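Local structure of uncharacterized protein PA2218 (Pseudomonas aeruginosa, 2HDW) at residues D265-T269 against V278-N282; I99-F105 against V175-W181. The protein is of unknown function but has an alpha/beta hydrolase fold and may act as a hydrolase. All blocks are in the same frame, centred on the assembly; numbering follows the deposited sequence.

Contact 2 lies at the core of the chain, where neighbouring parallel strands end in loops at the putative active site. Contact 1 lies over those loops, in the insertion between strands 197-201 and 309-314. The two centres are about 18 Å apart, yet the contacts touch. Asn279 ND2 of contact 1 probably donates a hydrogen bond to Phe105 O of contact 2, at 3.0 Å. Beside it, Tyr267 OH packs at 3.2 Å from Pro104 CB. The 278-282 loop and the helix end at Tyr267 therefore both rest on the 99-105 loop. That loop in turn faces Cys179, at the turn after strand 173-178, where the nucleophile of an alpha/beta hydrolase would be expected.

Contact 1 (D265-T269 against V278-N282); sequences DYYMT and VNSGN
Tyr267 and Asn279 form the main side-chain contact. The Asn279 CB methylene sits over the centre of the Tyr267 ring, 3.4 Å from the centroid, in a CH-pi contact. CD2 of Tyr266 covers the opposite face, so the phenol is sandwiched. Tyr267 CG is anti to its own carbonyl carbon (chi1 -71°), which turns the ring toward the loop. The Asn279 side chain runs alongside the ring in the same direction, with its amide plane turned 73° from the ring plane.

Two polar bonds cross the contact. Ser280 OG donates to Tyr267 O at 2.8 Å, in the carbonyl plane and on a lone pair. The same hydroxyl has weak bonds with His274 N and Gln111 NE2. Asn279 ND2 makes a weak, bent bond to Tyr267 OH at 3.1 Å. The stronger partner of Asn279 ND2 is Phe105 O, outside the two segments.

Met268 adds a smaller van der Waals contact with the Ser280-Gly281 backbone. Its chain bends at chi2 and chi3. This lays SD 3.4 Å from Gly281 N and CE 3.8 Å from Gly281 CA.

Helix 258-267 ends at Tyr267, and Ser280 is the centre of an inverse gamma turn. The loop thus returns to the helix end and bonds one of its last carbonyls. An insertion of helices and loops at this point in the chain is consistent with the cap of alpha/beta hydrolases.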
loop_
_atom_site.group_PDB
_atom_site.type_symbol
_atom_site.label_atom_id
_atom_site.label_comp_id
_atom_site.label_asym_id
_atom_site.label_seq_id
_atom_site.Cartn_x
_atom_site.Cartn_y
_atom_site.Cartn_z
ATOM N N ASP A 265 1.570 14.135 -12.076
ATOM C CA ASP A 265 0.583 13.880 -13.118
ATOM C C ASP A 265 -0.470 12.871 -12.697
ATOM O O ASP A 265 -1.569 12.848 -13.243
ATOM C CB ASP A 265 1.271 13.416 -14.397
ATOM C CG ASP A 265 2.085 14.519 -15.041
ATOM O OD1 ASP A 265 1.893 15.695 -14.665
ATOM O OD2 ASP A 265 2.907 14.214 -15.922
ATOM N N TYR A 266 -0.138 12.033 -11.724
ATOM C CA TYR A 266 -1.102 11.052 -11.250
ATOM C C TYR A 266 -1.910 11.606 -10.077
ATOM O O TYR A 266 -3.143 11.671 -10.120
ATOM C CB TYR A 266 -0.395 9.771 -10.800
ATOM C CG TYR A 266 -1.352 8.763 -10.204
ATOM C CD1 TYR A 266 -2.209 8.019 -11.018
ATOM C CD2 TYR A 266 -1.453 8.602 -8.823
ATOM C CE1 TYR A 266 -3.147 7.141 -10.469
ATOM C CE2 TYR A 266 -2.388 7.735 -8.263
ATOM C CZ TYR A 266 -3.229 7.009 -9.090
ATOM O OH TYR A 266 -4.160 6.163 -8.533
ATOM N N TYR A 267 -1.193 12.011 -9.032
ATOM C CA TYR A 267 -1.806 12.516 -7.807
ATOM C C TYR A 267 -2.415 13.912 -7.854
ATOM O O TYR A 267 -3.282 14.233 -7.043
ATOM C CB TYR A 267 -0.782 12.476 -6.665
ATOM C CG TYR A 267 -0.442 11.091 -6.156
ATOM C CD1 TYR A 267 -1.395 10.317 -5.491
ATOM C CD2 TYR A 267 0.841 10.561 -6.323
ATOM C CE1 TYR A 267 -1.078 9.043 -5.000
ATOM C CE2 TYR A 267 1.168 9.291 -5.839
ATOM C CZ TYR A 267 0.204 8.539 -5.180
ATOM O OH TYR A 267 0.520 7.278 -4.710
ATOM N N MET A 268 -1.981 14.747 -8.788
ATOM C CA MET A 268 -2.506 16.107 -8.828
ATOM C C MET A 268 -3.215 16.537 -10.111
ATOM O O MET A 268 -3.209 17.712 -10.477
ATOM C CB MET A 268 -1.390 17.090 -8.468
ATOM C CG MET A 268 -0.957 16.994 -6.993
ATOM S SD MET A 268 -2.251 17.499 -5.845
ATOM C CE MET A 268 -1.782 19.253 -5.611
ATOM N N THR A 269 -3.811 15.570 -10.798
ATOM C CA THR A 269 -4.585 15.843 -11.999
ATOM C C THR A 269 -5.776 14.908 -11.876
ATOM O O THR A 269 -5.810 14.052 -10.990
ATOM C CB THR A 269 -3.840 15.495 -13.306
ATOM O OG1 THR A 269 -3.807 14.071 -13.474
ATOM C CG2 THR A 269 -2.422 16.048 -13.290
ATOM N N VAL A 278 -2.796 11.677 1.134
ATOM C CA VAL A 278 -1.635 12.436 1.582
ATOM C C VAL A 278 -0.875 12.929 0.351
ATOM O O VAL A 278 -0.470 14.091 0.271
ATOM C CB VAL A 278 -0.669 11.549 2.415
ATOM C CG1 VAL A 278 0.742 12.156 2.412
ATOM C CG2 VAL A 278 -1.181 11.419 3.838
ATOM N N ASN A 279 -0.686 12.035 -0.613
ATOM C CA ASN A 279 0.054 12.382 -1.814
ATOM C C ASN A 279 -0.648 13.388 -2.714
ATOM O O ASN A 279 -0.007 14.032 -3.541
ATOM C CB ASN A 279 0.407 11.110 -2.590
ATOM C CG ASN A 279 1.286 10.171 -1.778
ATOM O OD1 ASN A 279 1.991 10.609 -0.866
ATOM N ND2 ASN A 279 1.256 8.881 -2.106
ATOM N N SER A 280 -1.959 13.534 -2.556
ATOM C CA SER A 280 -2.700 14.488 -3.375
ATOM C C SER A 280 -2.790 15.872 -2.732
ATOM O O SER A 280 -3.870 16.320 -2.354
ATOM C CB SER A 280 -4.112 13.968 -3.675
ATOM O OG SER A 280 -4.093 12.933 -4.648
ATOM N N GLY A 281 -1.651 16.543 -2.598
ATOM C CA GLY A 281 -1.649 17.884 -2.037
ATOM C C GLY A 281 -1.634 18.028 -0.525
ATOM O O GLY A 281 -1.689 19.147 -0.014
ATOM N N ASN A 282 -1.580 16.918 0.202
ATOM C CA ASN A 282 -1.531 16.996 1.654
ATOM C C ASN A 282 -0.159 16.548 2.137
ATOM O O ASN A 282 0.840 16.811 1.461
ATOM C CB ASN A 282 -2.651 16.153 2.272
ATOM C CG ASN A 282 -4.025 16.656 1.876
ATOM O OD1 ASN A 282 -4.695 16.064 1.033
ATOM N ND2 ASN A 282 -4.441 17.772 2.467
#

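Contact 2 (I99-F105 against V175-W181); sequences IVIGGPF and VIGICGW
Trp181 fits against Gly102 and Gly103, two residues without side chains. Its CB lies 3.6 Å from Gly103 CA, and the indole CD1 reaches 3.5 Å from Phe105 CA at the ring edge. Gly180 likewise admits Phe105 CB, 3.7 Å from its CA. With chi1 at -179° Phe105 CG extends away from the backbone N, bringing CD1 to 3.8 Å from Trp181 NE1, near the Phe105 ring plane. Pro104, after a cis peptide bond, is a second bump: its CB meets Cys179 CB at a tight 3.4 Å.

Strands 99-102 and 175-178 run parallel. Ile176 N to Val100 O, Gly102 N to Ile176 O and Ile178 N to Gly102 O are their hydrogen bonds. Ile99 CG2 packs on Ile176 CG1, and Ile101 CG2 on Ile178 CD1, against helices 112-122 and 356-366. Val100 and Val175 meet on the other face.

Cys179 has a positive phi (53°, with psi -128°) between strand 173-178 and helix 180-191, as in the nucleophile elbow of this fold, and its side chain touches His344. Gly180 N bonds weakly to water 1, with Cys179 SG 2.9 Å and Phe105 N 3.3 Å from that water. Such a cluster is expected near an oxyanion hole, but catalysis is unproven.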
loop_
_atom_site.group_PDB
_atom_site.type_symbol
_atom_site.label_atom_id
_atom_site.label_comp_id
_atom_site.label_asym_id
_atom_site.label_seq_id
_atom_site.Cartn_x
_atom_site.Cartn_y
_atom_site.Cartn_z
ATOM N N ILE A 99 -8.291 -11.657 -1.675
ATOM C CA ILE A 99 -7.060 -10.877 -1.775
ATOM C C ILE A 99 -7.199 -9.523 -1.080
ATOM O O ILE A 99 -8.165 -8.795 -1.317
ATOM C CB ILE A 99 -6.698 -10.587 -3.252
ATOM C CG1 ILE A 99 -6.608 -11.888 -4.045
ATOM C CG2 ILE A 99 -5.382 -9.832 -3.332
ATOM C CD1 ILE A 99 -6.395 -11.673 -5.538
ATOM N N VAL A 100 -6.241 -9.190 -0.219
ATOM C CA VAL A 100 -6.261 -7.891 0.445
ATOM C C VAL A 100 -5.238 -7.024 -0.268
ATOM O O VAL A 100 -4.088 -7.427 -0.455
ATOM C CB VAL A 100 -5.888 -7.977 1.935
ATOM C CG1 VAL A 100 -5.694 -6.564 2.494
ATOM C CG2 VAL A 100 -6.992 -8.689 2.704
ATOM N N ILE A 101 -5.660 -5.832 -0.667
ATOM C CA ILE A 101 -4.789 -4.928 -1.394
ATOM C C ILE A 101 -4.563 -3.593 -0.691
ATOM O O ILE A 101 -5.512 -2.939 -0.264
ATOM C CB ILE A 101 -5.362 -4.671 -2.792
ATOM C CG1 ILE A 101 -5.711 -6.015 -3.440
ATOM C CG2 ILE A 101 -4.359 -3.906 -3.637
ATOM C CD1 ILE A 101 -6.496 -5.910 -4.709
ATOM N N GLY A 102 -3.295 -3.203 -0.580
ATOM C CA GLY A 102 -2.953 -1.942 0.054
ATOM C C GLY A 102 -1.891 -1.205 -0.746
ATOM O O GLY A 102 -1.116 -1.822 -1.490
ATOM N N GLY A 103 -1.859 0.115 -0.600
ATOM C CA GLY A 103 -0.881 0.925 -1.307
ATOM C C GLY A 103 -1.528 1.774 -2.384
ATOM O O GLY A 103 -2.679 1.531 -2.741
ATOM N N PRO A 104 -0.830 2.800 -2.902
ATOM C CA PRO A 104 0.530 3.216 -2.532
ATOM C C PRO A 104 0.599 3.826 -1.137
ATOM O O PRO A 104 -0.427 4.100 -0.520
ATOM C CB PRO A 104 0.884 4.248 -3.600
ATOM C CG PRO A 104 0.096 3.789 -4.794
ATOM C CD PRO A 104 -1.237 3.430 -4.171
ATOM N N PHE A 105 1.819 4.038 -0.651
ATOM C CA PHE A 105 2.034 4.648 0.660
ATOM C C PHE A 105 1.676 6.131 0.527
ATOM O O PHE A 105 2.336 6.869 -0.199
ATOM C CB PHE A 105 3.505 4.503 1.064
ATOM C CG PHE A 105 3.831 5.075 2.409
ATOM C CD1 PHE A 105 3.484 4.395 3.576
ATOM C CD2 PHE A 105 4.495 6.295 2.516
ATOM C CE1 PHE A 105 3.796 4.918 4.825
ATOM C CE2 PHE A 105 4.812 6.832 3.761
ATOM C CZ PHE A 105 4.462 6.142 4.922
ATOM N N VAL A 175 -2.282 -11.485 -0.668
ATOM C CA VAL A 175 -2.228 -10.037 -0.553
ATOM C C VAL A 175 -1.413 -9.413 -1.672
ATOM O O VAL A 175 -0.515 -10.048 -2.228
ATOM C CB VAL A 175 -1.608 -9.567 0.783
ATOM C CG1 VAL A 175 -2.498 -9.962 1.951
ATOM C CG2 VAL A 175 -0.213 -10.140 0.941
ATOM N N ILE A 176 -1.750 -8.172 -2.016
ATOM C CA ILE A 176 -1.003 -7.439 -3.032
ATOM C C ILE A 176 -0.552 -6.117 -2.404
ATOM O O ILE A 176 -1.373 -5.362 -1.876
ATOM C CB ILE A 176 -1.857 -7.122 -4.286
ATOM C CG1 ILE A 176 -2.254 -8.412 -5.008
ATOM C CG2 ILE A 176 -1.046 -6.245 -5.250
ATOM C CD1 ILE A 176 -3.254 -8.196 -6.141
ATOM N N GLY A 177 0.751 -5.856 -2.452
ATOM C CA GLY A 177 1.288 -4.623 -1.900
ATOM C C GLY A 177 1.787 -3.742 -3.029
ATOM O O GLY A 177 2.687 -4.131 -3.774
ATOM N N ILE A 178 1.205 -2.553 -3.153
ATOM C CA ILE A 178 1.568 -1.614 -4.205
ATOM C C ILE A 178 2.460 -0.485 -3.687
ATOM O O ILE A 178 2.237 0.049 -2.600
ATOM C CB ILE A 178 0.308 -0.944 -4.823
ATOM C CG1 ILE A 178 -0.735 -2.000 -5.193
ATOM C CG2 ILE A 178 0.706 -0.138 -6.054
ATOM C CD1 ILE A 178 -2.102 -1.420 -5.526
ATOM N N CYS A 179 3.466 -0.126 -4.472
ATOM C CA CYS A 179 4.352 0.968 -4.107
ATOM C C CYS A 179 4.915 0.759 -2.696
ATOM O O CYS A 179 5.443 -0.310 -2.381
ATOM C CB CYS A 179 3.559 2.280 -4.194
ATOM S SG CYS A 179 4.528 3.816 -4.233
ATOM N N GLY A 180 4.786 1.775 -1.849
ATOM C CA GLY A 180 5.289 1.681 -0.489
ATOM C C GLY A 180 4.719 0.526 0.316
ATOM O O GLY A 180 5.366 0.019 1.231
ATOM N N TRP A 181 3.505 0.096 -0.010
ATOM C CA TRP A 181 2.917 -1.009 0.730
ATOM C C TRP A 181 3.382 -2.370 0.237
ATOM O O TRP A 181 2.998 -3.414 0.783
ATOM C CB TRP A 181 1.398 -0.902 0.723
ATOM C CG TRP A 181 0.941 0.095 1.738
ATOM C CD1 TRP A 181 1.047 1.460 1.663
ATOM C CD2 TRP A 181 0.409 -0.195 3.032
ATOM N NE1 TRP A 181 0.618 2.036 2.841
ATOM C CE2 TRP A 181 0.224 1.041 3.698
ATOM C CE3 TRP A 181 0.074 -1.382 3.700
ATOM C CZ2 TRP A 181 -0.280 1.122 4.999
ATOM C CZ3 TRP A 181 -0.428 -1.301 4.995
ATOM C CH2 TRP A 181 -0.599 -0.055 5.629
HETATM O O HOH W 1 4.692 5.255 -1.723
#